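Local coordinates for protein alginate lyase, family PL7 (PDB 3ZPY) that probably cleaves the brown-algal polysaccharide alginate by beta-elimination, this chain being the PL7 catalytic domain of the larger AlyA1 lyase, at residues Gly95-Asn106 with Leu178-Ser189. Numbering follows the deposited sequence.
Sequences GTHTMEWTVQVN and LDTTYNCKLVYS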
# COMPACT_ATOMS: atom_id res chain seq x y z
N GLY A 95 22.13 -4.90 -4.93
CA GLY A 95 21.18 -5.21 -5.98
C GLY A 95 20.22 -4.08 -6.19
O GLY A 95 20.15 -3.12 -5.44
N THR A 96 19.40 -4.29 -7.20
CA THR A 96 18.43 -3.29 -7.57
C THR A 96 17.03 -3.93 -7.45
O THR A 96 16.80 -5.02 -7.94
CB THR A 96 18.67 -2.83 -8.99
OG1 THR A 96 19.88 -2.12 -9.07
CG2 THR A 96 17.54 -1.84 -9.51
N HIS A 97 16.12 -3.21 -6.78
CA HIS A 97 14.86 -3.83 -6.35
C HIS A 97 13.77 -2.95 -6.70
O HIS A 97 13.75 -1.76 -6.37
CB HIS A 97 14.90 -3.91 -4.78
CG HIS A 97 16.08 -4.71 -4.30
ND1 HIS A 97 17.26 -4.16 -3.87
CD2 HIS A 97 16.29 -6.07 -4.40
CE1 HIS A 97 18.15 -5.17 -3.65
NE2 HIS A 97 17.56 -6.31 -3.96
N THR A 98 12.84 -3.50 -7.54
CA THR A 98 11.80 -2.63 -8.24
C THR A 98 10.39 -3.20 -8.11
O THR A 98 10.22 -4.43 -8.25
CB THR A 98 12.15 -2.59 -9.75
OG1 THR A 98 13.50 -2.10 -9.90
CG2 THR A 98 11.26 -1.66 -10.56
N MET A 99 9.43 -2.30 -7.86
CA MET A 99 8.06 -2.68 -8.00
C MET A 99 7.46 -1.77 -9.00
O MET A 99 7.59 -0.56 -8.90
CB MET A 99 7.31 -2.58 -6.67
CG MET A 99 5.84 -2.90 -6.84
SD MET A 99 4.96 -3.04 -5.23
CE MET A 99 5.03 -1.34 -4.59
N GLU A 100 6.84 -2.37 -10.05
CA GLU A 100 6.07 -1.57 -11.04
C GLU A 100 4.59 -1.93 -10.94
O GLU A 100 4.23 -3.09 -10.78
CB GLU A 100 6.55 -1.88 -12.42
CG GLU A 100 7.96 -1.36 -12.68
CD GLU A 100 8.55 -1.82 -13.98
OE1 GLU A 100 8.88 -3.03 -14.00
OE2 GLU A 100 8.61 -1.05 -14.91
N TRP A 101 3.75 -0.90 -10.99
CA TRP A 101 2.30 -1.13 -11.00
C TRP A 101 1.61 0.03 -11.60
O TRP A 101 2.07 1.18 -11.50
CB TRP A 101 1.79 -1.40 -9.56
CG TRP A 101 1.77 -0.32 -8.54
CD1 TRP A 101 0.59 0.16 -7.93
CD2 TRP A 101 2.85 0.43 -7.94
NE1 TRP A 101 0.88 1.11 -7.02
CE2 TRP A 101 2.23 1.33 -6.96
CE3 TRP A 101 4.23 0.41 -8.05
CZ2 TRP A 101 3.03 2.19 -6.16
CZ3 TRP A 101 5.00 1.27 -7.27
CH2 TRP A 101 4.40 2.17 -6.37
N THR A 102 0.49 -0.23 -12.22
CA THR A 102 -0.30 0.79 -12.85
C THR A 102 -1.47 1.00 -11.92
O THR A 102 -2.18 0.04 -11.56
CB THR A 102 -0.74 0.29 -14.27
OG1 THR A 102 0.44 0.12 -15.05
CG2 THR A 102 -1.70 1.30 -14.97
N VAL A 103 -1.70 2.22 -11.61
CA VAL A 103 -2.66 2.50 -10.44
C VAL A 103 -3.59 3.65 -10.80
O VAL A 103 -3.23 4.59 -11.55
CB VAL A 103 -1.83 2.85 -9.16
CG1 VAL A 103 -1.13 4.23 -9.24
CG2 VAL A 103 -2.71 2.78 -7.90
N GLN A 104 -4.78 3.59 -10.19
CA GLN A 104 -5.58 4.80 -9.93
C GLN A 104 -6.09 4.80 -8.51
O GLN A 104 -6.18 3.74 -7.86
CB GLN A 104 -6.80 4.87 -10.82
CG GLN A 104 -6.56 4.75 -12.35
CD GLN A 104 -7.78 5.17 -13.10
OE1 GLN A 104 -8.88 5.33 -12.47
NE2 GLN A 104 -7.67 5.36 -14.40
N VAL A 105 -6.33 6.02 -8.04
CA VAL A 105 -7.02 6.16 -6.75
C VAL A 105 -8.37 6.76 -7.18
O VAL A 105 -8.38 7.83 -7.83
CB VAL A 105 -6.27 6.97 -5.70
CG1 VAL A 105 -7.15 7.10 -4.44
CG2 VAL A 105 -4.89 6.36 -5.45
N ASN A 106 -9.49 6.12 -6.78
CA ASN A 106 -10.76 6.55 -7.17
C ASN A 106 -11.56 7.27 -6.06
O ASN A 106 -12.56 7.84 -6.35
CB ASN A 106 -11.57 5.34 -7.64
CG ASN A 106 -10.88 4.64 -8.84
OD1 ASN A 106 -10.71 5.26 -9.90
ND2 ASN A 106 -10.35 3.45 -8.62
N LEU A 178 -7.26 12.12 -8.98
CA LEU A 178 -8.05 10.92 -8.85
C LEU A 178 -8.53 10.45 -10.25
O LEU A 178 -8.65 11.24 -11.16
CB LEU A 178 -9.25 11.12 -7.95
CG LEU A 178 -8.85 11.50 -6.52
CD1 LEU A 178 -10.06 11.60 -5.59
CD2 LEU A 178 -7.82 10.56 -5.87
N ASP A 179 -8.90 9.16 -10.35
CA ASP A 179 -9.41 8.55 -11.58
C ASP A 179 -8.49 8.80 -12.72
O ASP A 179 -8.94 8.86 -13.84
CB ASP A 179 -10.78 9.17 -11.87
CG ASP A 179 -11.79 8.94 -10.74
OD1 ASP A 179 -11.81 7.86 -10.14
OD2 ASP A 179 -12.50 9.93 -10.36
N THR A 180 -7.18 8.65 -12.53
CA THR A 180 -6.15 8.96 -13.48
C THR A 180 -5.10 7.90 -13.40
O THR A 180 -4.56 7.61 -12.31
CB THR A 180 -5.53 10.32 -13.25
OG1 THR A 180 -6.54 11.32 -13.40
CG2 THR A 180 -4.42 10.63 -14.21
N THR A 181 -4.76 7.29 -14.52
CA THR A 181 -3.80 6.15 -14.53
C THR A 181 -2.40 6.69 -14.42
O THR A 181 -1.96 7.59 -15.18
CB THR A 181 -4.01 5.42 -15.86
OG1 THR A 181 -5.26 4.81 -15.67
CG2 THR A 181 -2.92 4.32 -16.05
N TYR A 182 -1.66 6.08 -13.49
CA TYR A 182 -0.20 6.37 -13.37
C TYR A 182 0.50 5.02 -13.47
O TYR A 182 0.16 4.06 -12.76
CB TYR A 182 0.12 7.00 -12.02
CG TYR A 182 -0.49 8.33 -11.91
CD1 TYR A 182 0.09 9.45 -12.50
CD2 TYR A 182 -1.71 8.49 -11.19
CE1 TYR A 182 -0.49 10.70 -12.39
CE2 TYR A 182 -2.36 9.74 -11.11
CZ TYR A 182 -1.71 10.83 -11.69
OH TYR A 182 -2.29 12.07 -11.58
N ASN A 183 1.52 4.98 -14.31
CA ASN A 183 2.47 3.87 -14.29
C ASN A 183 3.60 4.12 -13.31
O ASN A 183 4.43 5.04 -13.56
CB ASN A 183 3.05 3.61 -15.68
CG ASN A 183 1.96 3.25 -16.69
OD1 ASN A 183 1.11 2.35 -16.41
ND2 ASN A 183 1.95 3.90 -17.85
N CYS A 184 3.60 3.41 -12.17
CA CYS A 184 4.50 3.75 -11.05
C CYS A 184 5.65 2.78 -11.06
O CYS A 184 5.48 1.59 -11.39
CB CYS A 184 3.77 3.57 -9.70
SG CYS A 184 2.26 4.53 -9.54
N LYS A 185 6.85 3.27 -10.72
CA LYS A 185 8.03 2.43 -10.61
C LYS A 185 8.75 2.87 -9.33
O LYS A 185 9.24 4.01 -9.28
CB LYS A 185 8.90 2.57 -11.86
CG LYS A 185 10.15 1.67 -11.84
CD LYS A 185 10.87 1.60 -13.18
CE LYS A 185 11.46 2.88 -13.64
NZ LYS A 185 12.45 2.76 -14.77
N LEU A 186 8.83 1.98 -8.35
CA LEU A 186 9.45 2.27 -7.03
C LEU A 186 10.71 1.43 -6.95
O LEU A 186 10.67 0.20 -7.10
CB LEU A 186 8.43 1.90 -5.98
CG LEU A 186 8.84 2.24 -4.55
CD1 LEU A 186 9.06 3.73 -4.39
CD2 LEU A 186 7.76 1.71 -3.59
N VAL A 187 11.85 2.10 -6.80
CA VAL A 187 13.17 1.45 -6.89
C VAL A 187 13.86 1.71 -5.56
O VAL A 187 13.90 2.83 -5.09
CB VAL A 187 13.98 1.97 -8.05
CG1 VAL A 187 15.30 1.18 -8.13
CG2 VAL A 187 13.23 1.77 -9.43
N TYR A 188 14.54 0.69 -5.07
CA TYR A 188 15.47 0.81 -3.93
C TYR A 188 16.76 0.19 -4.44
O TYR A 188 16.80 -1.01 -4.71
CB TYR A 188 14.91 0.01 -2.71
CG TYR A 188 15.46 0.41 -1.35
CD1 TYR A 188 16.48 1.37 -1.16
CD2 TYR A 188 14.87 -0.13 -0.21
CE1 TYR A 188 16.98 1.69 0.15
CE2 TYR A 188 15.32 0.19 1.12
CZ TYR A 188 16.34 1.13 1.27
OH TYR A 188 16.76 1.41 2.60
N SER A 189 17.79 1.05 -4.59
CA SER A 189 19.05 0.62 -5.22
C SER A 189 20.11 1.56 -4.80
O SER A 189 19.90 2.79 -4.76
CB SER A 189 18.91 0.62 -6.77
OG SER A 189 20.14 0.14 -7.35
O HOH W 1 -10.04 6.88 -15.46
O HOH W 2 -5.54 8.30 -9.85
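Segments 95-106 and 178-189, neighbouring antiparallel strands of the seven-stranded sheet, meet through four hydrogen-bonded pairs, His97-Tyr188, Met99-Leu186, Trp101-Cys184 and Val103-Tyr182. The Trp101 indole lies on the inward side of the pair, among Met99, Cys184 and Leu186. Cys184 CB sits over one face, 3.4 Å from the centroid of the six-membered ring and 7° off its normal. Cys184 SG lies over that face too, at 4.2 Å from the centroid, a sulfur-aromatic contact. Met99 CE approaches the opposite face, and Leu186 CB meets the ring edge, 3.7 Å from Trp101 CZ3. Trp101 CG stands between the backbone N and the carbonyl carbon (chi1 70°), which folds the indole toward Cys184. With the indole cut back to an alanine, a gap is likely to open between Met99 CE and Cys184 CB, and Cys184 SG would probably lose its aromatic partner.

The fold is the beta-jelly roll of PL7 lyases. Trp101 and Val103 pack on Phe121 of strand 117-125 in the other sheet, so this face lines the core between the two sheets.

On the other side, Thr102 OG1 donates to Asn183 OD1 at 2.7 Å, in the carbonyl plane. Past the regular pairing, Gln104 NE2 donates almost straight to Thr181 OG1 (2.8 Å, 174°), while Gln104 OE1 accepts from Arg239. At the far end, His97 ND1 lies 3.3 Å from Tyr188 O. This ring bond and that of the His97 backbone N reach the oxygen from opposite faces of its plane.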